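Glycosylation Associate Protein 2 (Streptococcus agalactiae serotype V, PDB 6OYC) probably acts, as a subunit of the Gap123 complex, in the glycosylation and accessory Sec export of a streptococcal surface adhesin. Local coordinates at residues Leu63-Gln68 / Glu100-Lys105; Phe81-Val86 / Phe288-Phe293. All coordinates share one frame; numbering follows the deposited sequence.

Contact 1. Residues Leu63-Gln68 / Glu100-Lys105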
loop_
_atom_site.group_PDB
_atom_site.type_symbol
_atom_site.label_atom_id
_atom_site.label_comp_id
_atom_site.label_asym_id
_atom_site.label_seq_id
_atom_site.Cartn_x
_atom_site.Cartn_y
_atom_site.Cartn_z
ATOM N N LEU B 63 -15.431 4.508 -16.041
ATOM C CA LEU B 63 -16.683 5.172 -16.374
ATOM C C LEU B 63 -16.470 6.661 -16.151
ATOM O O LEU B 63 -16.201 7.091 -15.024
ATOM C CB LEU B 63 -17.833 4.646 -15.508
ATOM C CG LEU B 63 -19.167 5.403 -15.602
ATOM C CD1 LEU B 63 -19.685 5.341 -17.030
ATOM C CD2 LEU B 63 -20.214 4.845 -14.600
ATOM N N LEU B 64 -16.587 7.445 -17.212
ATOM C CA LEU B 64 -16.332 8.876 -17.138
ATOM C C LEU B 64 -17.665 9.606 -17.189
ATOM O O LEU B 64 -18.367 9.569 -18.204
ATOM C CB LEU B 64 -15.405 9.343 -18.258
ATOM C CG LEU B 64 -15.240 10.865 -18.263
ATOM C CD1 LEU B 64 -14.715 11.374 -16.917
ATOM C CD2 LEU B 64 -14.354 11.309 -19.411
ATOM N N LEU B 65 -17.997 10.286 -16.106
ATOM C CA LEU B 65 -19.268 10.990 -15.985
ATOM C C LEU B 65 -18.986 12.482 -16.121
ATOM O O LEU B 65 -18.319 13.075 -15.269
ATOM C CB LEU B 65 -19.942 10.653 -14.652
ATOM C CG LEU B 65 -20.286 9.170 -14.445
ATOM C CD1 LEU B 65 -20.915 8.907 -13.060
ATOM C CD2 LEU B 65 -21.205 8.668 -15.558
ATOM N N THR B 66 -19.472 13.090 -17.196
ATOM C CA THR B 66 -19.129 14.483 -17.448
ATOM C C THR B 66 -20.234 15.469 -17.090
ATOM O O THR B 66 -20.008 16.673 -17.227
ATOM C CB THR B 66 -18.722 14.686 -18.913
ATOM O OG1 THR B 66 -19.792 14.273 -19.774
ATOM C CG2 THR B 66 -17.440 13.890 -19.248
ATOM N N GLU B 67 -21.405 15.013 -16.631
ATOM C CA GLU B 67 -22.513 15.905 -16.298
ATOM C C GLU B 67 -22.716 15.992 -14.789
ATOM O O GLU B 67 -22.297 15.118 -14.023
ATOM C CB GLU B 67 -23.827 15.445 -16.947
ATOM C CG GLU B 67 -23.709 15.073 -18.401
ATOM C CD GLU B 67 -23.151 16.213 -19.231
ATOM O OE1 GLU B 67 -23.667 17.349 -19.108
ATOM O OE2 GLU B 67 -22.191 15.973 -20.000
ATOM N N GLN B 68 -23.386 17.063 -14.357
ATOM C CA GLN B 68 -23.608 17.225 -12.926
ATOM C C GLN B 68 -24.618 16.214 -12.398
ATOM O O GLN B 68 -24.412 15.612 -11.334
ATOM C CB GLN B 68 -24.074 18.636 -12.608
ATOM C CG GLN B 68 -24.548 18.730 -11.180
ATOM C CD GLN B 68 -24.406 20.109 -10.603
ATOM O OE1 GLN B 68 -23.728 20.301 -9.595
ATOM N NE2 GLN B 68 -25.052 21.082 -11.232
ATOM N N GLU B 100 -25.566 9.094 -4.775
ATOM C CA GLU B 100 -25.537 7.741 -4.223
ATOM C C GLU B 100 -24.635 6.852 -5.054
ATOM O O GLU B 100 -23.846 6.063 -4.517
ATOM C CB GLU B 100 -26.937 7.127 -4.181
ATOM C CG GLU B 100 -27.962 7.825 -3.307
ATOM C CD GLU B 100 -29.357 7.206 -3.451
ATOM O OE1 GLU B 100 -30.359 7.964 -3.390
ATOM O OE2 GLU B 100 -29.439 5.965 -3.629
ATOM N N PHE B 101 -24.758 6.963 -6.371
ATOM C CA PHE B 101 -23.905 6.206 -7.272
ATOM C C PHE B 101 -22.431 6.526 -7.030
ATOM O O PHE B 101 -21.624 5.623 -6.776
ATOM C CB PHE B 101 -24.315 6.507 -8.709
ATOM C CG PHE B 101 -23.668 5.618 -9.710
ATOM C CD1 PHE B 101 -24.190 4.368 -9.973
ATOM C CD2 PHE B 101 -22.528 6.025 -10.380
ATOM C CE1 PHE B 101 -23.605 3.538 -10.891
ATOM C CE2 PHE B 101 -21.922 5.196 -11.298
ATOM C CZ PHE B 101 -22.462 3.951 -11.554
ATOM N N LEU B 102 -22.064 7.815 -7.074
ATOM C CA LEU B 102 -20.666 8.194 -6.852
ATOM C C LEU B 102 -20.142 7.623 -5.541
ATOM O O LEU B 102 -19.012 7.118 -5.471
ATOM C CB LEU B 102 -20.522 9.717 -6.859
ATOM C CG LEU B 102 -20.963 10.435 -8.139
ATOM C CD1 LEU B 102 -20.831 11.931 -7.993
ATOM C CD2 LEU B 102 -20.192 9.949 -9.375
ATOM N N ARG B 103 -20.963 7.672 -4.497
ATOM C CA ARG B 103 -20.503 7.230 -3.192
ATOM C C ARG B 103 -20.310 5.724 -3.169
ATOM O O ARG B 103 -19.303 5.225 -2.650
ATOM C CB ARG B 103 -21.496 7.680 -2.124
ATOM C CG ARG B 103 -21.137 7.280 -0.734
ATOM C CD ARG B 103 -22.169 7.835 0.246
ATOM N NE ARG B 103 -22.036 7.192 1.546
ATOM C CZ ARG B 103 -21.123 7.549 2.444
ATOM N NH1 ARG B 103 -20.283 8.545 2.173
ATOM N NH2 ARG B 103 -21.043 6.907 3.605
ATOM N N SER B 104 -21.249 4.976 -3.740
ATOM C CA SER B 104 -21.092 3.531 -3.717
ATOM C C SER B 104 -19.897 3.087 -4.547
ATOM O O SER B 104 -19.361 1.998 -4.311
ATOM C CB SER B 104 -22.362 2.840 -4.210
ATOM O OG SER B 104 -22.447 2.904 -5.616
ATOM N N LYS B 105 -19.458 3.905 -5.501
ATOM C CA LYS B 105 -18.338 3.542 -6.354
ATOM C C LYS B 105 -17.064 4.297 -5.999
ATOM O O LYS B 105 -16.095 4.247 -6.770
ATOM C CB LYS B 105 -18.694 3.780 -7.821
ATOM C CG LYS B 105 -19.900 2.999 -8.295
ATOM C CD LYS B 105 -19.700 1.512 -8.091
ATOM C CE LYS B 105 -20.687 0.713 -8.918
ATOM N NZ LYS B 105 -20.530 -0.736 -8.666
#
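Leu63 and Phe101 meet from opposite directions: the methyl CD2 of Leu63 comes to the edge of the phenyl ring, close to its plane, and lies 3.7 Å from Phe101 CE2. Phe101 sends its ring off the helix with CG anti to the backbone N (chi1 -170°), which carries the far rim to the sheet. Leu65 CD1 reaches the same ring atom less closely, at 4.2 Å from Phe101 CE2. That methyl has a second neighbour in Leu102, whose side chain slides past that of Leu65 in the reverse sense, with Leu65 CD1 and Leu102 CD2 3.9 Å apart. Everything that crosses is apolar and buried, which suits branched leucines and one flat ring in the space between helix and sheet.

Leu63 and Leu65 alternate with Leu64 along strand 62-65, the middle strand of a parallel five-stranded sheet, and so share one side of it, the side on which helix 96-104 packs. Helix and strand run roughly antiparallel, their short axes at 143° and 12.2 Å apart at closest approach. This is the layered alpha/beta packing of an open parallel sheet; Val86 of the adjacent strand touches both Leu65 and Phe101.

None of the polar bonds joins strand to helix. Phe101 O takes the helical bond from Lys105 N and a further one from Ser104 OG, 3.1 Å away; serine, with its short side chain, can fold back onto the helix in this way. Lys105 leaves helical geometry, and its CG lies over one face of the Phe101 ring, 4.2 Å above the plane, while its ammonium group reaches the carbonyls of Ser78 and Phe81. Beyond the strand, Thr66 OG1 donates to Glu67 OE2 at 2.9 Å, and that carboxylate oxygen also accepts from Glu13 N.

Contact 2. Residues Phe81-Val86 / Phe288-Phe293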
loop_
_atom_site.group_PDB
_atom_site.type_symbol
_atom_site.label_atom_id
_atom_site.label_comp_id
_atom_site.label_asym_id
_atom_site.label_seq_id
_atom_site.Cartn_x
_atom_site.Cartn_y
_atom_site.Cartn_z
ATOM N N PHE B 81 -19.104 -1.701 -13.141
ATOM C CA PHE B 81 -17.915 -0.951 -12.741
ATOM C C PHE B 81 -17.620 -1.146 -11.261
ATOM O O PHE B 81 -18.535 -1.231 -10.440
ATOM C CB PHE B 81 -18.071 0.550 -13.052
ATOM C CG PHE B 81 -18.103 0.849 -14.525
ATOM C CD1 PHE B 81 -16.922 0.871 -15.272
ATOM C CD2 PHE B 81 -19.319 1.062 -15.178
ATOM C CE1 PHE B 81 -16.950 1.111 -16.641
ATOM C CE2 PHE B 81 -19.360 1.313 -16.534
ATOM C CZ PHE B 81 -18.167 1.332 -17.278
ATOM N N GLU B 82 -16.334 -1.207 -10.936
ATOM C CA GLU B 82 -15.841 -1.390 -9.581
ATOM C C GLU B 82 -15.599 -0.037 -8.930
ATOM O O GLU B 82 -15.559 0.998 -9.592
ATOM C CB GLU B 82 -14.536 -2.198 -9.586
ATOM C CG GLU B 82 -14.678 -3.586 -10.154
ATOM C CD GLU B 82 -15.541 -4.464 -9.267
ATOM O OE1 GLU B 82 -15.151 -4.687 -8.091
ATOM O OE2 GLU B 82 -16.611 -4.913 -9.738
ATOM N N VAL B 83 -15.384 -0.060 -7.616
ATOM C CA VAL B 83 -15.005 1.163 -6.927
ATOM C C VAL B 83 -13.740 1.777 -7.555
ATOM O O VAL B 83 -12.897 1.079 -8.143
ATOM C CB VAL B 83 -14.811 0.882 -5.428
ATOM C CG1 VAL B 83 -16.180 0.611 -4.767
ATOM C CG2 VAL B 83 -13.843 -0.292 -5.220
ATOM N N TYR B 84 -13.628 3.105 -7.440
ATOM C CA TYR B 84 -12.507 3.897 -7.963
ATOM C C TYR B 84 -12.392 3.877 -9.480
ATOM O O TYR B 84 -11.489 4.525 -10.024
ATOM C CB TYR B 84 -11.170 3.441 -7.365
ATOM C CG TYR B 84 -11.191 3.493 -5.867
ATOM C CD1 TYR B 84 -11.310 4.710 -5.208
ATOM C CD2 TYR B 84 -11.121 2.332 -5.110
ATOM C CE1 TYR B 84 -11.337 4.777 -3.826
ATOM C CE2 TYR B 84 -11.153 2.388 -3.736
ATOM C CZ TYR B 84 -11.276 3.620 -3.095
ATOM O OH TYR B 84 -11.319 3.693 -1.716
ATOM N N GLU B 85 -13.290 3.165 -10.172
ATOM C CA GLU B 85 -13.308 3.178 -11.630
ATOM C C GLU B 85 -14.211 4.261 -12.190
ATOM O O GLU B 85 -14.342 4.376 -13.410
ATOM C CB GLU B 85 -13.740 1.816 -12.184
ATOM C CG GLU B 85 -12.694 0.729 -11.973
ATOM C CD GLU B 85 -13.046 -0.586 -12.669
ATOM O OE1 GLU B 85 -14.177 -0.718 -13.200
ATOM O OE2 GLU B 85 -12.189 -1.495 -12.658
ATOM N N VAL B 86 -14.846 5.054 -11.339
ATOM C CA VAL B 86 -15.816 6.044 -11.777
ATOM C C VAL B 86 -15.210 7.423 -11.580
ATOM O O VAL B 86 -14.530 7.681 -10.574
ATOM C CB VAL B 86 -17.146 5.886 -11.010
ATOM C CG1 VAL B 86 -18.167 6.947 -11.447
ATOM C CG2 VAL B 86 -17.686 4.482 -11.244
ATOM N N PHE B 288 -9.036 0.805 0.517
ATOM C CA PHE B 288 -10.340 0.719 1.168
ATOM C C PHE B 288 -11.446 0.501 0.143
ATOM O O PHE B 288 -11.538 1.247 -0.836
ATOM C CB PHE B 288 -10.609 1.981 1.994
ATOM C CG PHE B 288 -12.040 2.132 2.457
ATOM C CD1 PHE B 288 -12.560 1.307 3.452
ATOM C CD2 PHE B 288 -12.845 3.130 1.925
ATOM C CE1 PHE B 288 -13.882 1.469 3.894
ATOM C CE2 PHE B 288 -14.158 3.303 2.366
ATOM C CZ PHE B 288 -14.677 2.468 3.354
ATOM N N ASP B 289 -12.276 -0.512 0.379
ATOM C CA ASP B 289 -13.440 -0.823 -0.461
ATOM C C ASP B 289 -14.659 -0.916 0.455
ATOM O O ASP B 289 -14.738 -1.861 1.270
ATOM C CB ASP B 289 -13.231 -2.129 -1.232
ATOM C CG ASP B 289 -14.335 -2.411 -2.266
ATOM O OD1 ASP B 289 -15.387 -1.737 -2.271
ATOM O OD2 ASP B 289 -14.149 -3.332 -3.088
ATOM N N PRO B 290 -15.617 0.017 0.371
ATOM C CA PRO B 290 -16.781 -0.045 1.279
ATOM C C PRO B 290 -17.773 -1.139 0.930
ATOM O O PRO B 290 -18.619 -1.454 1.765
ATOM C CB PRO B 290 -17.421 1.343 1.123
ATOM C CG PRO B 290 -17.153 1.679 -0.311
ATOM C CD PRO B 290 -15.766 1.090 -0.629
ATOM N N VAL B 291 -17.723 -1.696 -0.280
ATOM C CA VAL B 291 -18.574 -2.809 -0.705
ATOM C C VAL B 291 -20.054 -2.486 -0.474
ATOM O O VAL B 291 -20.583 -1.559 -1.096
ATOM C CB VAL B 291 -18.128 -4.115 -0.023
ATOM C CG1 VAL B 291 -18.771 -5.367 -0.701
ATOM C CG2 VAL B 291 -16.601 -4.208 -0.096
ATOM N N ASP B 292 -20.748 -3.242 0.383
ATOM C CA ASP B 292 -22.187 -3.033 0.573
ATOM C C ASP B 292 -22.504 -2.084 1.720
ATOM O O ASP B 292 -23.678 -1.905 2.049
ATOM C CB ASP B 292 -22.930 -4.366 0.786
ATOM C CG ASP B 292 -22.384 -5.184 1.958
ATOM O OD1 ASP B 292 -21.864 -4.603 2.941
ATOM O OD2 ASP B 292 -22.483 -6.428 1.893
ATOM N N PHE B 293 -21.488 -1.482 2.336
ATOM C CA PHE B 293 -21.653 -0.457 3.363
ATOM C C PHE B 293 -22.354 -0.994 4.607
ATOM O O PHE B 293 -22.894 -0.221 5.408
ATOM C CB PHE B 293 -22.415 0.760 2.828
ATOM C CG PHE B 293 -21.666 1.568 1.790
ATOM C CD1 PHE B 293 -21.572 1.127 0.474
ATOM C CD2 PHE B 293 -21.115 2.803 2.118
ATOM C CE1 PHE B 293 -20.925 1.891 -0.497
ATOM C CE2 PHE B 293 -20.464 3.576 1.150
ATOM C CZ PHE B 293 -20.372 3.117 -0.160
HETATM O O HOH W 1 -8.351 3.310 -0.562
#
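A single side-chain-to-backbone bond crosses here: Tyr84 OH donates to Phe288 O at 2.6 Å, with the carbonyl oxygen at the edge of the tyrosine ring and in its plane. The C=O...donor angle is 146°, the hydroxyl tilted 20° from the carbonyl plane. Tyr84 sits in a type II turn, Glu82 to Glu85, at the left-handed phi of 65°, and its long side chain can span to the end of strand 283-289. A water donates to the same hydroxyl and accepts weakly from Phe288 N.

Beside this, Val83 directs both methyls at Asp289, CG1 lying 3.5 Å and CG2 3.6 Å from Asp289 OD1. CG1 also touches Pro290 CD at 4.2 Å. Asp289 OD1 accepts from Val291 N, 3.1 Å away, in an Asx turn; proline fits the middle of that turn, having no N-H to satisfy, and it begins the type II' turn that follows.

Valine therefore shields an oxygen already engaged with its own backbone. Between these segments one short tyrosine bond, with valine methyls set against a carboxylate and a proline, anchors the loop of the N-terminal parallel sheet to the mixed-sheet domain, while Glu82 adds a salt bridge to Lys317.

From the N terminus the chain runs through strand 62-65, then the loop holding 81-86, strand 86-89 and helix 96-104, where contact 1 closes a short loop that packs this helix on the N-terminal parallel sheet. Much later, after the antiparallel sheets, strand 283-289 returns and contact 2 closes a far longer loop of about 200 residues. The two loops cross, since 81-86 lies between the segments of contact 1 while 288-293 lies beyond both. They also touch: Lys105 O lies 2.8 Å from Tyr84 N, a probable hydrogen bond, and Phe293 packs on Arg103. The end of helix 96-104 and the residue after it thus join the interior of one sheet to the border with the mixed sheet.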